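Local coordinates for dehydroascorbate reductase (Chlamydomonas reinhardtii, PDB 5XFT), which probably catalyses the glutathione-dependent reduction of L-dehydroascorbate to L-ascorbate, as a member of the glutathione S-transferase superfamily, at residues A[34-39]-A[80-85]; A[25-30]-A[59-64]. One frame throughout, in Å; residues are numbered along the deposited sequence.

Contact 1 of 2, residues A[34-39]-A[80-85]; sequences KKLPYK and VHLEKQ
Lys-34 and Leu-82 mark the closest backbone approach between the helix exit and strand start at 34-39 and the last helical residues of 80-85, yet their CA atoms stay 9.3 Å apart, so side chains alone bridge the gap. Lys-34 does most of the bridging. Its aliphatic part runs alongside Leu-82 in the opposite sense, with Lys-34 CD resting 3.6 Å from Leu-82 CG and equally near CD2 of the same leucine. The chain then bends at its last two torsions (chi3 144°, chi4 -51°), which turns the amino group off the leucine and toward the C-terminal end of the helix. The lysine and Glu-83 side chains cross at about a right angle. Lys-34 NZ remains 4.0 Å from Glu-83 OE2, too far for a salt bridge; its hydrogen bonds go to the carbonyl oxygens of His-86 and Pro-89, while Glu-83 OE2 accepts from Leu-91 N and Ser-90 OG. Lysine and glutamate thus both fasten the chain that follows the helix, and their opposite charges probably add a mild attraction. Replacing Lys-34 with an alanine would probably leave the His-86 and Pro-89 carbonyls without this donor and uncover one flank of Leu-82. Leu-82 CD1 is met chiefly by Leu-36, whose CD1 lies 3.5 Å away. Leu-36 takes part in the Schellman motif that ends helix 22-33: Lys-35, at positive phi, is its C-prime residue, with Leu-36 N bonded to Tyr-31 O and Lys-35 N to Glu-32 O. Leu-82 also packs on Tyr-31, so helix 75-85 lies against both helix 22-33 and the link from it into strand 38-43.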
ATOM      1  N   LYS A  34       0.445  13.385  -5.692  1.00 23.96           N
ATOM      2  CA  LYS A  34       0.469  14.322  -6.803  1.00 19.76           C
ATOM      3  C   LYS A  34      -0.745  15.240  -6.837  1.00 21.59           C
ATOM      4  O   LYS A  34      -0.920  15.972  -7.816  1.00 26.39           O
ATOM      5  CB  LYS A  34       0.581  13.566  -8.128  1.00 18.32           C
ATOM      6  CG  LYS A  34       1.835  12.730  -8.242  1.00 19.61           C
ATOM      7  CD  LYS A  34       1.730  11.692  -9.344  1.00 22.88           C
ATOM      8  CE  LYS A  34       3.071  11.510 -10.043  1.00 26.75           C
ATOM      9  NZ  LYS A  34       3.647  12.824 -10.460  1.00 36.49           N
ATOM     10  N   LYS A  35      -1.583  15.213  -5.799  1.00 30.55           N
ATOM     11  CA  LYS A  35      -2.768  16.072  -5.703  1.00 34.69           C
ATOM     12  C   LYS A  35      -3.637  15.986  -6.956  1.00 35.14           C
ATOM     13  O   LYS A  35      -4.321  16.944  -7.319  1.00 33.18           O
ATOM     14  CB  LYS A  35      -2.376  17.522  -5.416  1.00 41.33           C
ATOM     15  CG  LYS A  35      -1.385  17.667  -4.279  1.00 49.02           C
ATOM     16  CD  LYS A  35      -1.525  19.004  -3.569  1.00 56.54           C
ATOM     17  CE  LYS A  35      -0.278  19.293  -2.745  1.00 62.29           C
ATOM     18  NZ  LYS A  35      -0.152  18.324  -1.609  1.00 63.96           N
ATOM     19  N   LEU A  36      -3.597  14.829  -7.645  1.00 37.76           N
ATOM     20  CA  LEU A  36      -4.446  14.618  -8.808  1.00 29.53           C
ATOM     21  C   LEU A  36      -5.842  14.198  -8.361  1.00 34.06           C
ATOM     22  O   LEU A  36      -5.982  13.382  -7.445  1.00 43.37           O
ATOM     23  CB  LEU A  36      -3.856  13.554  -9.725  1.00 25.87           C
ATOM     24  CG  LEU A  36      -2.578  13.967 -10.446  1.00 24.87           C
ATOM     25  CD1 LEU A  36      -1.836  12.745 -10.944  1.00 25.03           C
ATOM     26  CD2 LEU A  36      -2.920  14.885 -11.600  1.00 23.35           C
ATOM     27  N   PRO A  37      -6.884  14.741  -8.976  1.00 33.39           N
ATOM     28  CA  PRO A  37      -8.242  14.333  -8.608  1.00 30.85           C
ATOM     29  C   PRO A  37      -8.575  12.959  -9.171  1.00 25.13           C
ATOM     30  O   PRO A  37      -8.075  12.544 -10.219  1.00 19.20           O
ATOM     31  CB  PRO A  37      -9.122  15.423  -9.229  1.00 34.28           C
ATOM     32  CG  PRO A  37      -8.336  15.890 -10.419  1.00 36.23           C
ATOM     33  CD  PRO A  37      -6.875  15.765 -10.038  1.00 34.88           C
ATOM     34  N   TYR A  38      -9.434  12.251  -8.451  1.00 19.79           N
ATOM     35  CA  TYR A  38      -9.847  10.918  -8.857  1.00 17.59           C
ATOM     36  C   TYR A  38     -11.195  10.625  -8.220  1.00 27.48           C
ATOM     37  O   TYR A  38     -11.628  11.306  -7.287  1.00 21.75           O
ATOM     38  CB  TYR A  38      -8.813   9.868  -8.449  1.00 20.66           C
ATOM     39  CG  TYR A  38      -8.608   9.802  -6.952  1.00 20.71           C
ATOM     40  CD1 TYR A  38      -7.664  10.605  -6.322  1.00 14.63           C
ATOM     41  CD2 TYR A  38      -9.370   8.946  -6.168  1.00 20.92           C
ATOM     42  CE1 TYR A  38      -7.489  10.551  -4.955  1.00 15.93           C
ATOM     43  CE2 TYR A  38      -9.196   8.883  -4.803  1.00 19.78           C
ATOM     44  CZ  TYR A  38      -8.257   9.686  -4.203  1.00 16.51           C
ATOM     45  OH  TYR A  38      -8.094   9.621  -2.843  1.00 14.34           O
ATOM     46  N   LYS A  39     -11.847   9.583  -8.728  1.00 29.68           N
ATOM     47  CA  LYS A  39     -13.088   9.096  -8.152  1.00 23.65           C
ATOM     48  C   LYS A  39     -12.954   7.601  -7.907  1.00 19.44           C
ATOM     49  O   LYS A  39     -12.586   6.856  -8.817  1.00 16.33           O
ATOM     50  CB  LYS A  39     -14.270   9.390  -9.076  1.00 31.38           C
ATOM     51  CG  LYS A  39     -15.586   9.490  -8.340  1.00 47.05           C
ATOM     52  CD  LYS A  39     -16.600   8.517  -8.896  1.00 59.49           C
ATOM     53  CE  LYS A  39     -17.697   8.246  -7.884  1.00 66.44           C
ATOM     54  NZ  LYS A  39     -18.295   6.904  -8.099  1.00 68.15           N
ATOM     55  N   VAL A  80       3.806   3.889 -12.754  1.00 25.93           N
ATOM     56  CA  VAL A  80       4.828   4.325 -13.705  1.00 29.22           C
ATOM     57  C   VAL A  80       4.207   5.165 -14.817  1.00 26.97           C
ATOM     58  O   VAL A  80       4.745   6.211 -15.200  1.00 25.02           O
ATOM     59  CB  VAL A  80       5.591   3.111 -14.260  1.00 39.10           C
ATOM     60  CG1 VAL A  80       6.537   3.541 -15.366  1.00 46.14           C
ATOM     61  CG2 VAL A  80       6.358   2.434 -13.142  1.00 38.87           C
ATOM     62  N   HIS A  81       3.068   4.720 -15.354  1.00 30.95           N
ATOM     63  CA  HIS A  81       2.298   5.548 -16.279  1.00 28.64           C
ATOM     64  C   HIS A  81       1.968   6.897 -15.653  1.00 23.23           C
ATOM     65  O   HIS A  81       2.032   7.944 -16.311  1.00 21.98           O
ATOM     66  CB  HIS A  81       1.018   4.804 -16.675  1.00 30.10           C
ATOM     67  CG  HIS A  81      -0.012   5.665 -17.331  1.00 32.83           C
ATOM     68  ND1 HIS A  81      -0.194   5.700 -18.697  1.00 32.61           N
ATOM     69  CD2 HIS A  81      -0.926   6.519 -16.808  1.00 31.70           C
ATOM     70  CE1 HIS A  81      -1.170   6.540 -18.988  1.00 26.74           C
ATOM     71  NE2 HIS A  81      -1.629   7.053 -17.860  1.00 28.56           N
ATOM     72  N   LEU A  82       1.612   6.883 -14.373  1.00 19.82           N
ATOM     73  CA  LEU A  82       1.328   8.111 -13.650  1.00 20.36           C
ATOM     74  C   LEU A  82       2.535   9.036 -13.666  1.00 27.21           C
ATOM     75  O   LEU A  82       2.414  10.224 -13.980  1.00 24.29           O
ATOM     76  CB  LEU A  82       0.913   7.770 -12.221  1.00 27.81           C
ATOM     77  CG  LEU A  82       0.492   8.923 -11.316  1.00 43.80           C
ATOM     78  CD1 LEU A  82      -0.740   9.598 -11.882  1.00 47.64           C
ATOM     79  CD2 LEU A  82       0.228   8.424  -9.910  1.00 44.62           C
ATOM     80  N   GLU A  83       3.719   8.500 -13.350  1.00 32.99           N
ATOM     81  CA  GLU A  83       4.911   9.339 -13.308  1.00 31.70           C
ATOM     82  C   GLU A  83       5.305   9.847 -14.691  1.00 37.91           C
ATOM     83  O   GLU A  83       5.873  10.940 -14.811  1.00 43.86           O
ATOM     84  CB  GLU A  83       6.064   8.566 -12.672  1.00 30.18           C
ATOM     85  CG  GLU A  83       7.165   9.455 -12.100  1.00 36.33           C
ATOM     86  CD  GLU A  83       6.787  10.086 -10.784  1.00 43.15           C
ATOM     87  OE1 GLU A  83       5.970   9.482 -10.068  1.00 45.49           O
ATOM     88  OE2 GLU A  83       7.319  11.170 -10.467  1.00 53.31           O
ATOM     89  N   LYS A  84       5.021   9.080 -15.741  1.00 38.04           N
ATOM     90  CA  LYS A  84       5.339   9.542 -17.087  1.00 30.67           C
ATOM     91  C   LYS A  84       4.398  10.658 -17.521  1.00 32.44           C
ATOM     92  O   LYS A  84       4.833  11.653 -18.110  1.00 37.96           O
ATOM     93  CB  LYS A  84       5.274   8.379 -18.072  1.00 31.96           C
ATOM     94  CG  LYS A  84       5.763   8.726 -19.466  1.00 31.23           C
ATOM     95  CD  LYS A  84       5.571   7.557 -20.419  1.00 36.41           C
ATOM     96  CE  LYS A  84       5.957   7.939 -21.836  1.00 44.90           C
ATOM     97  NZ  LYS A  84       5.523   6.924 -22.840  1.00 48.24           N
ATOM     98  N   GLN A  85       3.101  10.512 -17.241  1.00 30.98           N
ATOM     99  CA  GLN A  85       2.142  11.514 -17.695  1.00 30.10           C
ATOM    100  C   GLN A  85       2.150  12.771 -16.830  1.00 29.95           C
ATOM    101  O   GLN A  85       1.837  13.858 -17.329  1.00 29.68           O
ATOM    102  CB  GLN A  85       0.734  10.916 -17.739  1.00 33.77           C
ATOM    103  CG  GLN A  85       0.600   9.726 -18.676  1.00 42.53           C
ATOM    104  CD  GLN A  85       1.107  10.021 -20.080  1.00 47.87           C
ATOM    105  OE1 GLN A  85       1.990   9.329 -20.594  1.00 51.98           O
ATOM    106  NE2 GLN A  85       0.548  11.050 -20.709  1.00 42.20           N
TER

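Contact 2 of 2, residues A[25-30]-A[59-64]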
ATOM      1  N   HIS A  25      -4.253   0.659  -2.230  1.00 13.71           N
ATOM      2  CA  HIS A  25      -3.751   1.699  -1.341  1.00 17.80           C
ATOM      3  C   HIS A  25      -2.552   2.411  -1.954  1.00 21.29           C
ATOM      4  O   HIS A  25      -2.421   3.634  -1.833  1.00 26.55           O
ATOM      5  CB  HIS A  25      -3.393   1.097   0.020  1.00 12.85           C
ATOM      6  CG  HIS A  25      -3.282   2.107   1.119  1.00 16.01           C
ATOM      7  ND1 HIS A  25      -2.863   1.779   2.389  1.00 17.24           N
ATOM      8  CD2 HIS A  25      -3.540   3.436   1.140  1.00 17.51           C
ATOM      9  CE1 HIS A  25      -2.860   2.863   3.146  1.00 19.56           C
ATOM     10  NE2 HIS A  25      -3.265   3.882   2.412  1.00 20.88           N
ATOM     11  N   ARG A  26      -1.680   1.669  -2.640  1.00 14.58           N
ATOM     12  CA  ARG A  26      -0.501   2.286  -3.240  1.00  8.54           C
ATOM     13  C   ARG A  26      -0.894   3.241  -4.362  1.00 11.05           C
ATOM     14  O   ARG A  26      -0.395   4.374  -4.435  1.00 10.48           O
ATOM     15  CB  ARG A  26       0.460   1.211  -3.757  1.00 10.53           C
ATOM     16  CG  ARG A  26       1.404   1.732  -4.846  1.00 19.95           C
ATOM     17  CD  ARG A  26       2.094   0.602  -5.635  1.00 20.23           C
ATOM     18  NE  ARG A  26       3.418   1.008  -6.080  1.00 16.53           N
ATOM     19  CZ  ARG A  26       4.145   0.277  -6.920  1.00 19.36           C
ATOM     20  NH1 ARG A  26       3.662  -0.879  -7.365  1.00 15.74           N
ATOM     21  NH2 ARG A  26       5.352   0.664  -7.308  1.00 21.84           N
ATOM     22  N   VAL A  27      -1.806   2.814  -5.238  1.00  5.95           N
ATOM     23  CA  VAL A  27      -2.259   3.715  -6.297  1.00  7.07           C
ATOM     24  C   VAL A  27      -2.914   4.963  -5.709  1.00 14.50           C
ATOM     25  O   VAL A  27      -2.622   6.093  -6.125  1.00 21.27           O
ATOM     26  CB  VAL A  27      -3.201   2.972  -7.257  1.00  5.40           C
ATOM     27  CG1 VAL A  27      -3.865   3.946  -8.209  1.00  7.65           C
ATOM     28  CG2 VAL A  27      -2.419   1.923  -8.018  1.00  5.35           C
ATOM     29  N   LEU A  28      -3.792   4.780  -4.715  1.00 16.51           N
ATOM     30  CA  LEU A  28      -4.479   5.907  -4.087  1.00 17.75           C
ATOM     31  C   LEU A  28      -3.497   6.889  -3.464  1.00 24.01           C
ATOM     32  O   LEU A  28      -3.635   8.110  -3.623  1.00 25.09           O
ATOM     33  CB  LEU A  28      -5.448   5.400  -3.022  1.00 17.12           C
ATOM     34  CG  LEU A  28      -6.585   4.493  -3.466  1.00 16.99           C
ATOM     35  CD1 LEU A  28      -7.336   4.010  -2.258  1.00 16.78           C
ATOM     36  CD2 LEU A  28      -7.489   5.257  -4.384  1.00 12.02           C
ATOM     37  N   LEU A  29      -2.514   6.374  -2.719  1.00 23.15           N
ATOM     38  CA  LEU A  29      -1.494   7.249  -2.149  1.00 16.21           C
ATOM     39  C   LEU A  29      -0.715   7.968  -3.242  1.00 16.21           C
ATOM     40  O   LEU A  29      -0.350   9.136  -3.085  1.00 17.44           O
ATOM     41  CB  LEU A  29      -0.547   6.457  -1.246  1.00 14.51           C
ATOM     42  CG  LEU A  29      -1.097   5.976   0.099  1.00 13.57           C
ATOM     43  CD1 LEU A  29      -0.118   5.098   0.812  1.00  6.59           C
ATOM     44  CD2 LEU A  29      -1.457   7.156   0.964  1.00 17.91           C
ATOM     45  N   ALA A  30      -0.460   7.291  -4.365  1.00 23.24           N
ATOM     46  CA  ALA A  30       0.216   7.956  -5.477  1.00 22.44           C
ATOM     47  C   ALA A  30      -0.599   9.135  -6.001  1.00 24.70           C
ATOM     48  O   ALA A  30      -0.051  10.213  -6.250  1.00 26.04           O
ATOM     49  CB  ALA A  30       0.492   6.955  -6.596  1.00 15.81           C
ATOM     50  N   LYS A  59      -8.868  -8.544 -10.822  1.00 20.71           N
ATOM     51  CA  LYS A  59      -8.070  -7.895  -9.802  1.00 20.67           C
ATOM     52  C   LYS A  59      -8.276  -6.388  -9.818  1.00 15.61           C
ATOM     53  O   LYS A  59      -8.728  -5.790 -10.804  1.00 11.64           O
ATOM     54  CB  LYS A  59      -6.581  -8.212  -9.994  1.00 18.71           C
ATOM     55  CG  LYS A  59      -6.268  -9.693  -9.913  1.00 22.21           C
ATOM     56  CD  LYS A  59      -6.806 -10.293  -8.630  1.00 25.66           C
ATOM     57  CE  LYS A  59      -6.252 -11.675  -8.416  1.00 31.97           C
ATOM     58  NZ  LYS A  59      -6.568 -12.575  -9.557  1.00 42.59           N
ATOM     59  N   VAL A  60      -7.928  -5.794  -8.687  1.00  8.41           N
ATOM     60  CA  VAL A  60      -7.893  -4.359  -8.508  1.00  9.57           C
ATOM     61  C   VAL A  60      -6.496  -4.110  -7.958  1.00  6.30           C
ATOM     62  O   VAL A  60      -5.896  -5.019  -7.392  1.00 15.60           O
ATOM     63  CB  VAL A  60      -9.014  -3.884  -7.565  1.00 14.72           C
ATOM     64  CG1 VAL A  60     -10.389  -4.113  -8.197  1.00  5.22           C
ATOM     65  CG2 VAL A  60      -8.925  -4.609  -6.238  1.00  4.29           C
ATOM     66  N   PRO A  61      -5.960  -2.891  -8.105  1.00  6.26           N
ATOM     67  CA  PRO A  61      -6.564  -1.689  -8.693  1.00  4.24           C
ATOM     68  C   PRO A  61      -6.688  -1.730 -10.202  1.00 13.44           C
ATOM     69  O   PRO A  61      -5.888  -2.379 -10.893  1.00 14.70           O
ATOM     70  CB  PRO A  61      -5.573  -0.584  -8.324  1.00  4.40           C
ATOM     71  CG  PRO A  61      -4.294  -1.282  -8.108  1.00 10.13           C
ATOM     72  CD  PRO A  61      -4.642  -2.599  -7.502  1.00  4.67           C
ATOM     73  N   VAL A  62      -7.685  -1.020 -10.712  1.00 10.79           N
ATOM     74  CA  VAL A  62      -7.768  -0.706 -12.130  1.00  8.48           C
ATOM     75  C   VAL A  62      -8.058   0.783 -12.221  1.00 11.04           C
ATOM     76  O   VAL A  62      -8.758   1.324 -11.364  1.00 13.94           O
ATOM     77  CB  VAL A  62      -8.855  -1.546 -12.847  1.00  7.91           C
ATOM     78  CG1 VAL A  62      -8.903  -1.228 -14.327  1.00  4.91           C
ATOM     79  CG2 VAL A  62      -8.612  -3.044 -12.651  1.00  8.12           C
ATOM     80  N   ILE A  63      -7.482   1.464 -13.211  1.00 10.30           N
ATOM     81  CA  ILE A  63      -7.848   2.854 -13.444  1.00 12.39           C
ATOM     82  C   ILE A  63      -8.467   2.982 -14.828  1.00 11.88           C
ATOM     83  O   ILE A  63      -8.347   2.104 -15.685  1.00 13.48           O
ATOM     84  CB  ILE A  63      -6.677   3.847 -13.296  1.00 13.11           C
ATOM     85  CG1 ILE A  63      -5.705   3.734 -14.469  1.00 15.80           C
ATOM     86  CG2 ILE A  63      -5.986   3.715 -11.942  1.00  5.84           C
ATOM     87  CD1 ILE A  63      -5.077   5.065 -14.807  1.00 13.96           C
ATOM     88  N   LYS A  64      -9.145   4.107 -15.027  1.00 10.80           N
ATOM     89  CA  LYS A  64      -9.839   4.398 -16.278  1.00 13.82           C
ATOM     90  C   LYS A  64      -9.881   5.919 -16.386  1.00 20.19           C
ATOM     91  O   LYS A  64     -10.677   6.569 -15.701  1.00 33.73           O
ATOM     92  CB  LYS A  64     -11.232   3.782 -16.288  1.00 13.63           C
ATOM     93  CG  LYS A  64     -11.987   3.916 -17.596  1.00 11.46           C
ATOM     94  CD  LYS A  64     -11.398   3.021 -18.657  1.00 14.58           C
ATOM     95  CE  LYS A  64     -12.448   2.604 -19.673  1.00 18.89           C
ATOM     96  NZ  LYS A  64     -12.995   3.759 -20.417  1.00 16.44           N
TER
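Val-27 meets Pro-61 and Ile-63 with a different methyl for each, and this division carries the whole contact. Val-27 CG2 sits 3.7 Å from Pro-61 CG and 4.0 Å from Pro-61 CB, reaching one border of the pyrrolidine ring as the two side chains cross obliquely. Val-27 CG1 points to the strand instead, where it comes within 4.3 Å of Ile-63 CG2, a looser touch. The valine torsion explains the split: CG1 is anti to the backbone N (chi1 170°) and CG2 anti to the carbonyl carbon, which spreads the methyls over two positions of the opposing chain. All three residues are buried, and the interface is apolar, with 105 Å² of surface buried in total. The nearest CA atoms, those of Val-27 and Pro-61, are 7.3 Å apart. Pro-61 follows a cis peptide bond just ahead of strand 62-64, the cis-proline characteristic of the thioredoxin-like fold of glutathione S-transferase N-terminal domains. Its side chain also touches Phe-23 and Cys-24 in the first turn of helix 22-33, the latter part of a Cys-21/Cys-24 pair that resembles a thioredoxin-type CxxC, while Val-27 is backed by Ser-75 and Ile-78 of helix 75-85 and Ile-63 extends to Tyr-31, one turn along from Val-27. The strand itself is fixed by backbone bonds, Val-62 with Tyr-8 and Lys-64 with Thr-6 on one neighbour, Ile-63 with Met-72 on the other. On the helix, His-25 directs its CB away from Pro-61 and hydrogen-bonds through ND1 to Tyr-202 OH, anchoring helix 22-33 toward the C-terminal part of the chain.

From the N terminus, helix 22-33 supplies the first half of contact 2 and, directly after its end, the turn into strand 38-43 supplies the first half of contact 1. The chain then passes through helix 50-56 to 59-64, closing contact 2 over a 28-residue loop, and continues through strand 72-73 to 80-85, closing contact 1 over 40 residues. The segments alternate, so the two loops cross instead of nesting. Contact 2 ties helix 22-33 to the sheet; contact 1 ties its exit to helix 75-85. With centres 10 Å apart they touch directly, Leu-82 CD2 lying 3.6 Å from Ala-30 CB and Tyr-38 CE2 4.0 Å from Leu-28 CD2.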